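Local coordinates for protein ATP phosphoribosyltransferase regulatory subunit (Bacillus halodurans, PDB 3OD1) that is probably required for the first step of histidine biosynthesis as the regulatory partner of the HisG subunit, and may allow feedback control of ATP phosphoribosyltransferase by histidine, at residues Ile63-Gln67 against Leu68-Leu72; Asn345-Arg348 against Phe349-Ile352; Ala229-Glu232 against Ala233-Leu236; Ile30-Gln33 against Met34-Glu37. All blocks are in the same frame, centred on the assembly; numbering follows the deposited sequence.

Contact 1: Ile63-Gln67 against Leu68-Leu72; sequences ILDQQ and LFKLL
Asp65 and Lys70 form a salt bridge across a short turn, where the loop after helix 54-60 enters strand 69-72. Lys70 NZ lies 2.8 Å from Asp65 OD2. It comes from the syn side of the carboxylate, tilted somewhat out of its plane. The two side chains cross at about a right angle. Lys70 is extended beyond CG, and this reach carries its amine back to the Asp65 carboxylate. With chi1 at -167°, the Asp65 carboxylate swings toward the strand, although its CB points away. Asp65 OD1 is hydrogen-bonded to Tyr54 OH, and Lys70 NZ has a weak bond to the same hydroxyl. Both charges therefore share one phenol.

The backbone forms the turn itself. Leu68 N donates to Asp65 O at 3.1 Å, and Gln67 N donates to Leu64 O at 2.8 Å. Leu68 is buried beside this turn. Its CG rests 3.6 Å from Asp65 O. Its CD2 meets Ile63 CB at 4.1 Å, and the two side chains cross at a slant. Pro83 touches both of them. Strand 69-72 then pairs with strand 78-81, while Leu71 meets Leu71 of the second subunit. The i to i+3 backbone bonds are those of a 3-10 turn, here leading into the outermost strand, within this chain, of a three-stranded antiparallel sheet.

Contact 2: Asn345-Arg348 against Phe349-Ile352; sequences NERR and FEAI
Arg347 grips Glu350 side-on at the start of helix 348-359, using two nitrogens for two oxygens. NE donates to Glu350 OE1 at 3.0 Å, and NH2 donates to Glu350 OE2 at 2.9 Å. Both oxygens lie near the guanidinium plane. The carboxylate is turned 44° against that plane. OE1 is met from above the carboxylate plane and OE2 on the syn side. A bend at chi3 of Arg347 (73°) brings NE and NH2 round to the acid. Replacing Arg347 by alanine removes the guanidinium, and Glu350 would probably be left without its charge partner and Ile390 O without the bond from NH1.

This pair is on the looser side, where Glu350 is exposed. The other side is tighter. Ala351 is buried, and its N bonds to Arg347 O at 3.0 Å. Arg347 is the N-cap residue by position, and its carbonyl takes this first-turn bond. Ile352 N bonds to Arg348 O at 2.9 Å. Ile352 CD1 lies alongside Arg348 CG, 3.8 Å away.

Ala351 faces the parallel sheet and touches Ile341, Phe343, Leu367 and Cys389 on all three strands. Ser258, the last residue of helix 240-258 of the second subunit, packs against Arg348, Phe349 and Ile352.

Contact 3: Ala229-Glu232 against Ala233-Leu236; sequences AIEE and ARGL
Arg234 and Glu231 form a two-point salt bridge one turn apart in the last part of helix 228-234. Arg234 NE donates to Glu231 OE1 at 2.6 Å. Arg234 NH1 donates to Glu231 OE2 at 2.7 Å. Both oxygens sit near the guanidinium plane, whereas the carboxylate is turned 38° against it. OE1 is approached from above the carboxylate plane and OE2 from its syn side. A bend at chi2 (-48°) turns the Glu231 carboxylate toward Arg234, whose chain runs back to meet it. Ile230 CG2 comes over one face of the guanidinium, offset toward the rim, 3.9 Å from NH1. A leucine in place of Arg234 would probably leave the Glu231 carboxylate without its charge partner and free to turn.

The backbone around the pair is weakly bonded. Arg234 N bonds to Glu231 O at 3.0 Å and only weakly to Ile230 O. Ala233 N has weak bonds to Ala229 O and Ile230 O. Bonds from i+3 to i carry on to Leu236 N. Further out, Leu246 of helix 240-258 packs on Ile230 and Ala233, and Thr250 on Ile230 and Arg234. Tyr170 OH bonds to Ala233 O. This mixed bonding is consistent with a helix passing from alpha to 3-10-like bonding near its C-terminal end.

Contact 4: Ile30-Gln33 against Met34-Glu37; sequences ICDQ and MTEE
Thr35 is bonded to the preceding turn of helix 21-40 through both its backbone and its hydroxyl. Its backbone N donates to Cys31 O at 2.8 Å. Its OG1 lies 2.9 Å from Cys31 O and 3.1 Å from Asp32 O, and its one proton could go to either carbonyl. Its chi1 of 52° turns OG1 back within reach of both oxygens. Thr35 CG2 packs against Cys31 O too, at 3.3 Å.

The other backbone bonds are regular. Met34 N donates to Ile30 O at 3.1 Å, Glu36 N to Asp32 O at 3.0 Å, and Glu37 N to Gln33 O at 3.2 Å. This i to i+4 series is that of a plain alpha helix. Helix 21-40 here lies within the class II synthetase-like part of the protein, beside strands 104-113 and 125-134 of its large mixed sheet.

The polar side chains reach beyond the segment. Arg155 is shared by Gln33, Glu36 and Glu37: NE bonds to Gln33 OE1, while NH2 and NH1 make salt bridges to Glu36 and Glu37 in turn. Asp32 pairs with Lys28, and Glu37 also bonds to Trp41 NE1.

Selenomethionine Met34 is buried on another side. Its CG passes 3.5 Å from Ile30 O, and the chain then bends at chi3 (65°). Leu323, Ala152, Leu153 and Leu129 pack round it. Leu323 and Leu327 of helix 320-327 touch Ile30, while Ile320 and Leu129 touch Cys31.

How the contacts relate
All four contacts are local, none touches another, and each mixes buried and exposed residues. Contact 4 lies nearest the centre of the chain, about 13 Å from it centre to centre. Its buried side chains pack on the large sheet and two other helices. Contact 1 is about 19 Å out and contact 3 about 29 Å. Contact 2 lies in the C-terminal HisZ region, about 50 Å from the chain centre. Contacts 2 and 3 share a side-on arginine-glutamate pair, but one lies at the start of a helix, the other in the weakly bonded last part of one. Contact 1 uses lysine and aspartate across a turn. Contact 4 has no internal salt bridge. Contacts 1 and 2 also meet the second subunit; contacts 3 and 4 do not.

Contact 1: Ile63-Gln67 against Leu68-Leu72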
ATOM      1  N   ILE B  63     -10.941  -3.002 -17.537  1.00 36.52           N
ATOM      2  CA  ILE B  63     -10.195  -4.252 -17.660  1.00 41.88           C
ATOM      3  C   ILE B  63     -11.099  -5.349 -18.204  1.00 35.55           C
ATOM      4  O   ILE B  63     -12.215  -5.532 -17.722  1.00 34.83           O
ATOM      5  CB  ILE B  63      -9.604  -4.675 -16.291  1.00 34.10           C
ATOM      6  CG1 ILE B  63      -8.864  -3.489 -15.678  1.00 32.18           C
ATOM      7  CG2 ILE B  63      -8.659  -5.857 -16.450  1.00 36.44           C
ATOM      8  CD1 ILE B  63      -7.876  -2.831 -16.626  1.00 35.61           C
ATOM      9  N   LEU B  64     -10.619  -6.063 -19.218  1.00 34.95           N
ATOM     10  CA  LEU B  64     -11.439  -7.071 -19.898  1.00 39.47           C
ATOM     11  C   LEU B  64     -11.761  -8.203 -18.953  1.00 43.73           C
ATOM     12  O   LEU B  64     -10.958  -8.544 -18.087  1.00 39.82           O
ATOM     13  CB  LEU B  64     -10.715  -7.613 -21.131  1.00 42.66           C
ATOM     14  CG  LEU B  64     -11.008  -6.912 -22.458  1.00 56.88           C
ATOM     15  CD1 LEU B  64     -11.466  -5.474 -22.241  1.00 59.03           C
ATOM     16  CD2 LEU B  64      -9.800  -6.989 -23.376  1.00 59.13           C
ATOM     17  N   ASP B  65     -12.938  -8.787 -19.120  1.00 40.35           N
ATOM     18  CA  ASP B  65     -13.410  -9.817 -18.211  1.00 44.40           C
ATOM     19  C   ASP B  65     -12.389 -10.946 -18.015  1.00 43.72           C
ATOM     20  O   ASP B  65     -12.192 -11.432 -16.904  1.00 40.68           O
ATOM     21  CB  ASP B  65     -14.736 -10.378 -18.711  1.00 42.25           C
ATOM     22  CG  ASP B  65     -15.435 -11.218 -17.669  1.00 43.58           C
ATOM     23  OD1 ASP B  65     -16.164 -10.654 -16.820  1.00 44.71           O
ATOM     24  OD2 ASP B  65     -15.256 -12.451 -17.702  1.00 46.89           O
ATOM     25  N   GLN B  66     -11.742 -11.354 -19.098  1.00 43.22           N
ATOM     26  CA  GLN B  66     -10.796 -12.457 -19.051  1.00 47.49           C
ATOM     27  C   GLN B  66      -9.552 -12.095 -18.232  1.00 45.76           C
ATOM     28  O   GLN B  66      -8.830 -12.976 -17.757  1.00 48.79           O
ATOM     29  CB  GLN B  66     -10.408 -12.866 -20.472  1.00 57.89           C
ATOM     30  CG  GLN B  66      -9.610 -14.147 -20.578  1.00 73.03           C
ATOM     31  CD  GLN B  66      -9.459 -14.618 -22.020  1.00 89.71           C
ATOM     32  OE1 GLN B  66     -10.226 -14.221 -22.902  1.00 92.50           O
ATOM     33  NE2 GLN B  66      -8.470 -15.473 -22.265  1.00 96.08           N
ATOM     34  N   GLN B  67      -9.309 -10.802 -18.063  1.00 36.04           N
ATOM     35  CA  GLN B  67      -8.146 -10.324 -17.304  1.00 39.37           C
ATOM     36  C   GLN B  67      -8.447 -10.074 -15.824  1.00 37.47           C
ATOM     37  O   GLN B  67      -7.558  -9.684 -15.071  1.00 38.52           O
ATOM     38  CB  GLN B  67      -7.599  -9.035 -17.921  1.00 44.86           C
ATOM     39  CG  GLN B  67      -6.765  -9.239 -19.168  1.00 55.44           C
ATOM     40  CD  GLN B  67      -5.491 -10.003 -18.881  1.00 77.18           C
ATOM     41  OE1 GLN B  67      -4.656  -9.567 -18.081  1.00 85.41           O
ATOM     42  NE2 GLN B  67      -5.330 -11.152 -19.532  1.00 82.73           N
ATOM     43  N   LEU B  68      -9.692 -10.275 -15.401  1.00 33.31           N
ATOM     44  CA  LEU B  68     -10.037 -10.004 -14.008  1.00 36.29           C
ATOM     45  C   LEU B  68      -9.584 -11.144 -13.114  1.00 39.94           C
ATOM     46  O   LEU B  68      -9.699 -12.313 -13.501  1.00 37.08           O
ATOM     47  CB  LEU B  68     -11.542  -9.799 -13.850  1.00 32.94           C
ATOM     48  CG  LEU B  68     -12.152  -8.614 -14.601  1.00 33.70           C
ATOM     49  CD1 LEU B  68     -13.660  -8.695 -14.558  1.00 32.12           C
ATOM     50  CD2 LEU B  68     -11.664  -7.306 -13.992  1.00 40.55           C
ATOM     51  N   PHE B  69      -9.049 -10.809 -11.932  1.00 36.11           N
ATOM     52  CA  PHE B  69      -8.795 -11.826 -10.919  1.00 34.32           C
ATOM     53  C   PHE B  69     -10.079 -12.064 -10.127  1.00 39.83           C
ATOM     54  O   PHE B  69     -10.409 -11.317  -9.190  1.00 36.11           O
ATOM     55  CB  PHE B  69      -7.653 -11.422  -9.970  1.00 36.81           C
ATOM     56  CG  PHE B  69      -7.101 -12.575  -9.154  1.00 37.96           C
ATOM     57  CD1 PHE B  69      -7.915 -13.277  -8.271  1.00 38.50           C
ATOM     58  CD2 PHE B  69      -5.773 -12.951  -9.263  1.00 44.16           C
ATOM     59  CE1 PHE B  69      -7.414 -14.340  -7.519  1.00 40.07           C
ATOM     60  CE2 PHE B  69      -5.262 -14.016  -8.505  1.00 39.88           C
ATOM     61  CZ  PHE B  69      -6.088 -14.712  -7.648  1.00 37.91           C
ATOM     62  N   LYS B  70     -10.794 -13.119 -10.506  1.00 29.57           N
ATOM     63  CA  LYS B  70     -12.025 -13.513  -9.836  1.00 30.86           C
ATOM     64  C   LYS B  70     -11.785 -14.525  -8.725  1.00 33.35           C
ATOM     65  O   LYS B  70     -10.842 -15.326  -8.786  1.00 36.80           O
ATOM     66  CB  LYS B  70     -13.010 -14.110 -10.856  1.00 36.74           C
ATOM     67  CG  LYS B  70     -13.466 -13.142 -11.937  1.00 35.36           C
ATOM     68  CD  LYS B  70     -14.185 -13.877 -13.068  1.00 38.72           C
ATOM     69  CE  LYS B  70     -14.521 -12.948 -14.229  1.00 42.04           C
ATOM     70  NZ  LYS B  70     -15.552 -13.561 -15.149  1.00 46.53           N
ATOM     71  N   LEU B  71     -12.644 -14.484  -7.709  1.00 37.10           N
ATOM     72  CA  LEU B  71     -12.665 -15.501  -6.655  1.00 36.04           C
ATOM     73  C   LEU B  71     -14.057 -15.596  -6.061  1.00 38.04           C
ATOM     74  O   LEU B  71     -14.826 -14.633  -6.106  1.00 44.33           O
ATOM     75  CB  LEU B  71     -11.668 -15.169  -5.529  1.00 33.75           C
ATOM     76  CG  LEU B  71     -11.888 -13.807  -4.859  1.00 38.30           C
ATOM     77  CD1 LEU B  71     -11.766 -13.893  -3.335  1.00 42.31           C
ATOM     78  CD2 LEU B  71     -10.943 -12.758  -5.451  1.00 35.89           C
ATOM     79  N   LEU B  72     -14.376 -16.750  -5.483  1.00 39.96           N
ATOM     80  CA  LEU B  72     -15.620 -16.909  -4.729  1.00 41.31           C
ATOM     81  C   LEU B  72     -15.443 -16.609  -3.244  1.00 48.08           C
ATOM     82  O   LEU B  72     -14.458 -17.034  -2.623  1.00 42.12           O
ATOM     83  CB  LEU B  72     -16.163 -18.327  -4.875  1.00 43.43           C
ATOM     84  CG  LEU B  72     -16.514 -18.790  -6.288  1.00 49.38           C
ATOM     85  CD1 LEU B  72     -17.027 -20.222  -6.226  1.00 47.82           C
ATOM     86  CD2 LEU B  72     -17.550 -17.866  -6.913  1.00 46.67           C
TER

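Contact 2: Asn345-Arg348 against Phe349-Ile352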
ATOM      1  N   ASN B 345      28.100  -5.166  26.809  1.00 61.36           N
ATOM      2  CA  ASN B 345      27.244  -4.909  27.957  1.00 63.45           C
ATOM      3  C   ASN B 345      27.609  -3.639  28.705  1.00 59.35           C
ATOM      4  O   ASN B 345      26.750  -2.795  28.965  1.00 60.45           O
ATOM      5  CB  ASN B 345      27.286  -6.101  28.910  1.00 70.98           C
ATOM      6  CG  ASN B 345      26.044  -6.208  29.758  1.00 74.65           C
ATOM      7  OD1 ASN B 345      24.942  -5.888  29.307  1.00 78.35           O
ATOM      8  ND2 ASN B 345      26.210  -6.663  30.995  1.00 69.48           N
ATOM      9  N   GLU B 346      28.890  -3.499  29.024  1.00 60.61           N
ATOM     10  CA  GLU B 346      29.359  -2.428  29.896  1.00 64.99           C
ATOM     11  C   GLU B 346      29.206  -1.033  29.311  1.00 59.92           C
ATOM     12  O   GLU B 346      29.096  -0.064  30.055  1.00 61.82           O
ATOM     13  CB  GLU B 346      30.811  -2.669  30.314  1.00 70.32           C
ATOM     14  CG  GLU B 346      30.990  -3.899  31.177  1.00 81.11           C
ATOM     15  CD  GLU B 346      32.446  -4.204  31.462  1.00 95.62           C
ATOM     16  OE1 GLU B 346      32.733  -5.305  31.981  1.00 99.61           O
ATOM     17  OE2 GLU B 346      33.304  -3.344  31.164  1.00100.09           O
ATOM     18  N   ARG B 347      29.194  -0.924  27.988  1.00 53.39           N
ATOM     19  CA  ARG B 347      29.026   0.386  27.357  1.00 50.32           C
ATOM     20  C   ARG B 347      27.671   0.552  26.655  1.00 47.85           C
ATOM     21  O   ARG B 347      27.530   1.383  25.758  1.00 48.82           O
ATOM     22  CB  ARG B 347      30.177   0.672  26.386  1.00 52.28           C
ATOM     23  CG  ARG B 347      31.536   0.707  27.054  1.00 54.26           C
ATOM     24  CD  ARG B 347      32.656   0.801  26.039  1.00 66.41           C
ATOM     25  NE  ARG B 347      32.752   2.127  25.433  1.00 71.47           N
ATOM     26  CZ  ARG B 347      33.712   2.488  24.584  1.00 72.34           C
ATOM     27  NH1 ARG B 347      34.658   1.622  24.243  1.00 69.20           N
ATOM     28  NH2 ARG B 347      33.732   3.714  24.078  1.00 71.51           N
ATOM     29  N   ARG B 348      26.681  -0.235  27.070  1.00 45.09           N
ATOM     30  CA  ARG B 348      25.350  -0.172  26.471  1.00 52.26           C
ATOM     31  C   ARG B 348      24.687   1.196  26.638  1.00 49.95           C
ATOM     32  O   ARG B 348      24.058   1.716  25.712  1.00 42.70           O
ATOM     33  CB  ARG B 348      24.433  -1.263  27.041  1.00 53.06           C
ATOM     34  CG  ARG B 348      23.006  -1.175  26.495  1.00 54.84           C
ATOM     35  CD  ARG B 348      22.088  -2.233  27.074  1.00 56.68           C
ATOM     36  NE  ARG B 348      21.972  -2.121  28.524  1.00 65.70           N
ATOM     37  CZ  ARG B 348      22.180  -3.131  29.364  1.00 74.85           C
ATOM     38  NH1 ARG B 348      22.506  -4.327  28.888  1.00 77.34           N
ATOM     39  NH2 ARG B 348      22.059  -2.949  30.675  1.00 73.06           N
ATOM     40  N   PHE B 349      24.814   1.785  27.820  1.00 52.64           N
ATOM     41  CA  PHE B 349      24.177   3.073  28.034  1.00 62.79           C
ATOM     42  C   PHE B 349      24.826   4.104  27.125  1.00 62.24           C
ATOM     43  O   PHE B 349      24.143   4.900  26.485  1.00 61.99           O
ATOM     44  CB  PHE B 349      24.260   3.507  29.496  1.00 74.84           C
ATOM     45  CG  PHE B 349      23.427   4.716  29.804  1.00 80.80           C
ATOM     46  CD1 PHE B 349      22.040   4.657  29.703  1.00 80.03           C
ATOM     47  CD2 PHE B 349      24.024   5.916  30.179  1.00 80.90           C
ATOM     48  CE1 PHE B 349      21.260   5.767  29.975  1.00 81.38           C
ATOM     49  CE2 PHE B 349      23.255   7.034  30.454  1.00 82.01           C
ATOM     50  CZ  PHE B 349      21.867   6.959  30.352  1.00 85.40           C
ATOM     51  N   GLU B 350      26.152   4.070  27.059  1.00 54.18           N
ATOM     52  CA  GLU B 350      26.889   4.973  26.188  1.00 57.06           C
ATOM     53  C   GLU B 350      26.448   4.858  24.735  1.00 51.67           C
ATOM     54  O   GLU B 350      26.207   5.866  24.068  1.00 55.45           O
ATOM     55  CB  GLU B 350      28.395   4.721  26.294  1.00 60.68           C
ATOM     56  CG  GLU B 350      29.208   5.469  25.244  1.00 65.60           C
ATOM     57  CD  GLU B 350      30.663   5.057  25.242  1.00 69.89           C
ATOM     58  OE1 GLU B 350      31.108   4.467  26.250  1.00 66.44           O
ATOM     59  OE2 GLU B 350      31.357   5.322  24.233  1.00 73.83           O
ATOM     60  N   ALA B 351      26.355   3.631  24.237  1.00 45.07           N
ATOM     61  CA  ALA B 351      25.970   3.416  22.840  1.00 40.32           C
ATOM     62  C   ALA B 351      24.536   3.852  22.551  1.00 37.93           C
ATOM     63  O   ALA B 351      24.258   4.459  21.511  1.00 44.74           O
ATOM     64  CB  ALA B 351      26.176   1.955  22.444  1.00 34.40           C
ATOM     65  N   ILE B 352      23.619   3.520  23.449  1.00 40.55           N
ATOM     66  CA  ILE B 352      22.236   3.953  23.291  1.00 43.07           C
ATOM     67  C   ILE B 352      22.169   5.480  23.188  1.00 49.47           C
ATOM     68  O   ILE B 352      21.528   6.024  22.289  1.00 43.45           O
ATOM     69  CB  ILE B 352      21.331   3.451  24.438  1.00 47.93           C
ATOM     70  CG1 ILE B 352      21.017   1.963  24.245  1.00 48.88           C
ATOM     71  CG2 ILE B 352      20.032   4.278  24.496  1.00 39.36           C
ATOM     72  CD1 ILE B 352      20.316   1.310  25.407  1.00 49.53           C
TER

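Contact 3: Ala229-Glu232 against Ala233-Leu236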
ATOM      1  N   ALA B 229      -0.377  17.285 -37.612  1.00 61.58           N
ATOM      2  CA  ALA B 229      -1.187  16.102 -37.893  1.00 59.58           C
ATOM      3  C   ALA B 229      -2.679  16.389 -37.817  1.00 54.46           C
ATOM      4  O   ALA B 229      -3.471  15.775 -38.533  1.00 55.28           O
ATOM      5  CB  ALA B 229      -0.820  14.965 -36.951  1.00 61.20           C
ATOM      6  N   ILE B 230      -3.057  17.324 -36.948  1.00 53.94           N
ATOM      7  CA  ILE B 230      -4.464  17.663 -36.760  1.00 52.03           C
ATOM      8  C   ILE B 230      -4.999  18.360 -37.999  1.00 54.76           C
ATOM      9  O   ILE B 230      -6.179  18.244 -38.332  1.00 55.99           O
ATOM     10  CB  ILE B 230      -4.680  18.571 -35.535  1.00 53.99           C
ATOM     11  CG1 ILE B 230      -4.213  17.868 -34.258  1.00 60.23           C
ATOM     12  CG2 ILE B 230      -6.154  18.977 -35.420  1.00 48.63           C
ATOM     13  CD1 ILE B 230      -4.403  18.702 -33.010  1.00 64.37           C
ATOM     14  N   GLU B 231      -4.125  19.081 -38.688  1.00 62.91           N
ATOM     15  CA  GLU B 231      -4.523  19.776 -39.909  1.00 66.59           C
ATOM     16  C   GLU B 231      -4.820  18.777 -41.024  1.00 68.86           C
ATOM     17  O   GLU B 231      -5.873  18.842 -41.659  1.00 68.39           O
ATOM     18  CB  GLU B 231      -3.455  20.783 -40.326  1.00 69.19           C
ATOM     19  CG  GLU B 231      -3.134  21.787 -39.233  1.00 71.57           C
ATOM     20  CD  GLU B 231      -4.387  22.385 -38.617  1.00 77.37           C
ATOM     21  OE1 GLU B 231      -5.372  22.593 -39.358  1.00 80.09           O
ATOM     22  OE2 GLU B 231      -4.389  22.647 -37.394  1.00 73.00           O
ATOM     23  N   GLU B 232      -3.900  17.838 -41.237  1.00 68.67           N
ATOM     24  CA  GLU B 232      -4.106  16.765 -42.205  1.00 68.17           C
ATOM     25  C   GLU B 232      -5.334  15.921 -41.844  1.00 67.85           C
ATOM     26  O   GLU B 232      -5.951  15.296 -42.707  1.00 60.14           O
ATOM     27  CB  GLU B 232      -2.865  15.871 -42.284  1.00 70.69           C
ATOM     28  CG  GLU B 232      -1.608  16.478 -41.663  1.00 79.05           C
ATOM     29  CD  GLU B 232      -0.671  17.094 -42.689  1.00 90.75           C
ATOM     30  OE1 GLU B 232      -1.068  18.069 -43.362  1.00 96.35           O
ATOM     31  OE2 GLU B 232       0.472  16.604 -42.816  1.00 93.07           O
ATOM     32  N   ALA B 233      -5.687  15.896 -40.563  1.00 68.00           N
ATOM     33  CA  ALA B 233      -6.838  15.114 -40.129  1.00 63.75           C
ATOM     34  C   ALA B 233      -8.139  15.751 -40.612  1.00 59.97           C
ATOM     35  O   ALA B 233      -9.131  15.058 -40.861  1.00 53.56           O
ATOM     36  CB  ALA B 233      -6.839  14.945 -38.604  1.00 55.00           C
ATOM     37  N   ARG B 234      -8.131  17.073 -40.748  1.00 65.48           N
ATOM     38  CA  ARG B 234      -9.332  17.803 -41.164  1.00 71.24           C
ATOM     39  C   ARG B 234      -9.853  17.376 -42.544  1.00 65.35           C
ATOM     40  O   ARG B 234     -11.055  17.401 -42.794  1.00 64.93           O
ATOM     41  CB  ARG B 234      -9.095  19.318 -41.127  1.00 76.06           C
ATOM     42  CG  ARG B 234      -8.933  19.880 -39.725  1.00 76.18           C
ATOM     43  CD  ARG B 234      -8.895  21.396 -39.726  1.00 78.27           C
ATOM     44  NE  ARG B 234      -7.862  21.905 -38.831  1.00 82.52           N
ATOM     45  CZ  ARG B 234      -8.021  22.099 -37.524  1.00 79.23           C
ATOM     46  NH1 ARG B 234      -7.015  22.566 -36.799  1.00 76.73           N
ATOM     47  NH2 ARG B 234      -9.181  21.826 -36.941  1.00 77.59           N
ATOM     48  N   GLY B 235      -8.945  16.961 -43.421  1.00 64.86           N
ATOM     49  CA  GLY B 235      -9.306  16.599 -44.782  1.00 68.98           C
ATOM     50  C   GLY B 235     -10.006  15.260 -44.934  1.00 68.73           C
ATOM     51  O   GLY B 235     -10.616  14.986 -45.978  1.00 65.52           O
ATOM     52  N   LEU B 236      -9.940  14.431 -43.895  1.00 57.61           N
ATOM     53  CA  LEU B 236     -10.463  13.066 -43.975  1.00 54.99           C
ATOM     54  C   LEU B 236     -11.921  12.931 -43.571  1.00 57.33           C
ATOM     55  O   LEU B 236     -12.551  11.917 -43.863  1.00 57.72           O
ATOM     56  CB  LEU B 236      -9.623  12.115 -43.121  1.00 59.71           C
ATOM     57  CG  LEU B 236      -8.193  11.916 -43.607  1.00 59.03           C
ATOM     58  CD1 LEU B 236      -7.518  10.853 -42.772  1.00 52.43           C
ATOM     59  CD2 LEU B 236      -8.207  11.530 -45.085  1.00 59.92           C
TER

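Contact 4: Ile30-Gln33 against Met34-Glu37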
ATOM      1  N   ILE B  30      10.417   7.514  -6.090  1.00 33.29           N
ATOM      2  CA  ILE B  30       9.695   7.879  -7.315  1.00 36.27           C
ATOM      3  C   ILE B  30       8.226   8.222  -7.031  1.00 34.32           C
ATOM      4  O   ILE B  30       7.749   9.288  -7.414  1.00 44.46           O
ATOM      5  CB  ILE B  30       9.839   6.783  -8.406  1.00 38.81           C
ATOM      6  CG1 ILE B  30      11.273   6.782  -8.937  1.00 41.26           C
ATOM      7  CG2 ILE B  30       8.831   6.988  -9.544  1.00 41.59           C
ATOM      8  CD1 ILE B  30      11.614   5.603  -9.823  1.00 44.37           C
ATOM      9  N   CYS B  31       7.519   7.344  -6.327  1.00 31.65           N
ATOM     10  CA  CYS B  31       6.101   7.575  -6.037  1.00 36.23           C
ATOM     11  C   CYS B  31       5.867   8.802  -5.172  1.00 37.61           C
ATOM     12  O   CYS B  31       4.913   9.548  -5.396  1.00 37.48           O
ATOM     13  CB  CYS B  31       5.477   6.353  -5.372  1.00 35.30           C
ATOM     14  SG  CYS B  31       5.453   4.925  -6.443  1.00 40.37           S
ATOM     15  N   ASP B  32       6.733   9.000  -4.182  1.00 31.22           N
ATOM     16  CA  ASP B  32       6.634  10.157  -3.299  1.00 35.20           C
ATOM     17  C   ASP B  32       6.799  11.472  -4.061  1.00 34.96           C
ATOM     18  O   ASP B  32       6.114  12.445  -3.773  1.00 33.33           O
ATOM     19  CB  ASP B  32       7.652  10.079  -2.170  1.00 41.19           C
ATOM     20  CG  ASP B  32       7.294   9.023  -1.126  1.00 41.83           C
ATOM     21  OD1 ASP B  32       6.237   8.353  -1.239  1.00 36.68           O
ATOM     22  OD2 ASP B  32       8.094   8.865  -0.194  1.00 42.81           O
ATOM     23  N   GLN B  33       7.687  11.493  -5.043  1.00 31.39           N
ATOM     24  CA  GLN B  33       7.824  12.676  -5.890  1.00 33.73           C
ATOM     25  C   GLN B  33       6.545  12.933  -6.689  1.00 37.78           C
ATOM     26  O   GLN B  33       6.074  14.072  -6.779  1.00 39.49           O
ATOM     27  CB  GLN B  33       9.033  12.536  -6.812  1.00 37.17           C
ATOM     28  CG  GLN B  33      10.359  12.561  -6.040  1.00 41.00           C
ATOM     29  CD  GLN B  33      10.569  13.887  -5.326  1.00 54.22           C
ATOM     30  OE1 GLN B  33      10.251  14.946  -5.868  1.00 58.18           O
ATOM     31  NE2 GLN B  33      11.100  13.836  -4.109  1.00 55.07           N
HETATM   32  N   MSE B  34       5.969  11.881  -7.258  1.00 31.06           N
HETATM   33  CA  MSE B  34       4.740  12.050  -8.017  1.00 29.59           C
HETATM   34  C   MSE B  34       3.562  12.466  -7.152  1.00 32.91           C
HETATM   35  O   MSE B  34       2.783  13.341  -7.543  1.00 39.09           O
HETATM   36  CB  MSE B  34       4.405  10.800  -8.840  1.00 32.59           C
HETATM   37  CG  MSE B  34       5.479  10.463  -9.871  1.00 39.24           C
HETATM   38 SE   MSE B  34       4.921   9.081 -11.091  0.65 43.81          SE
HETATM   39  CE  MSE B  34       3.467  10.048 -11.979  1.00 57.65           C
ATOM     40  N   THR B  35       3.419  11.839  -5.989  1.00 30.48           N
ATOM     41  CA  THR B  35       2.299  12.135  -5.105  1.00 29.96           C
ATOM     42  C   THR B  35       2.403  13.553  -4.537  1.00 36.24           C
ATOM     43  O   THR B  35       1.390  14.209  -4.305  1.00 32.21           O
ATOM     44  CB  THR B  35       2.163  11.093  -3.969  1.00 35.70           C
ATOM     45  OG1 THR B  35       3.413  10.948  -3.295  1.00 39.80           O
ATOM     46  CG2 THR B  35       1.753   9.738  -4.536  1.00 40.28           C
ATOM     47  N   GLU B  36       3.628  14.029  -4.345  1.00 34.97           N
ATOM     48  CA  GLU B  36       3.840  15.410  -3.918  1.00 37.89           C
ATOM     49  C   GLU B  36       3.361  16.415  -4.967  1.00 35.68           C
ATOM     50  O   GLU B  36       2.748  17.417  -4.623  1.00 33.43           O
ATOM     51  CB  GLU B  36       5.312  15.669  -3.620  1.00 38.72           C
ATOM     52  CG  GLU B  36       5.600  15.867  -2.145  1.00 61.51           C
ATOM     53  CD  GLU B  36       7.085  15.920  -1.842  1.00 72.98           C
ATOM     54  OE1 GLU B  36       7.765  16.853  -2.330  1.00 70.40           O
ATOM     55  OE2 GLU B  36       7.569  15.023  -1.113  1.00 78.35           O
ATOM     56  N   GLU B  37       3.686  16.172  -6.234  1.00 31.49           N
ATOM     57  CA  GLU B  37       3.215  17.047  -7.319  1.00 36.09           C
ATOM     58  C   GLU B  37       1.692  17.000  -7.400  1.00 35.63           C
ATOM     59  O   GLU B  37       1.017  18.032  -7.459  1.00 37.99           O
ATOM     60  CB  GLU B  37       3.806  16.632  -8.672  1.00 36.20           C
ATOM     61  CG  GLU B  37       3.464  17.586  -9.824  1.00 35.35           C
ATOM     62  CD  GLU B  37       4.130  18.944  -9.662  1.00 42.56           C
ATOM     63  OE1 GLU B  37       5.102  19.018  -8.897  1.00 40.78           O
ATOM     64  OE2 GLU B  37       3.693  19.936 -10.294  1.00 43.74           O
TER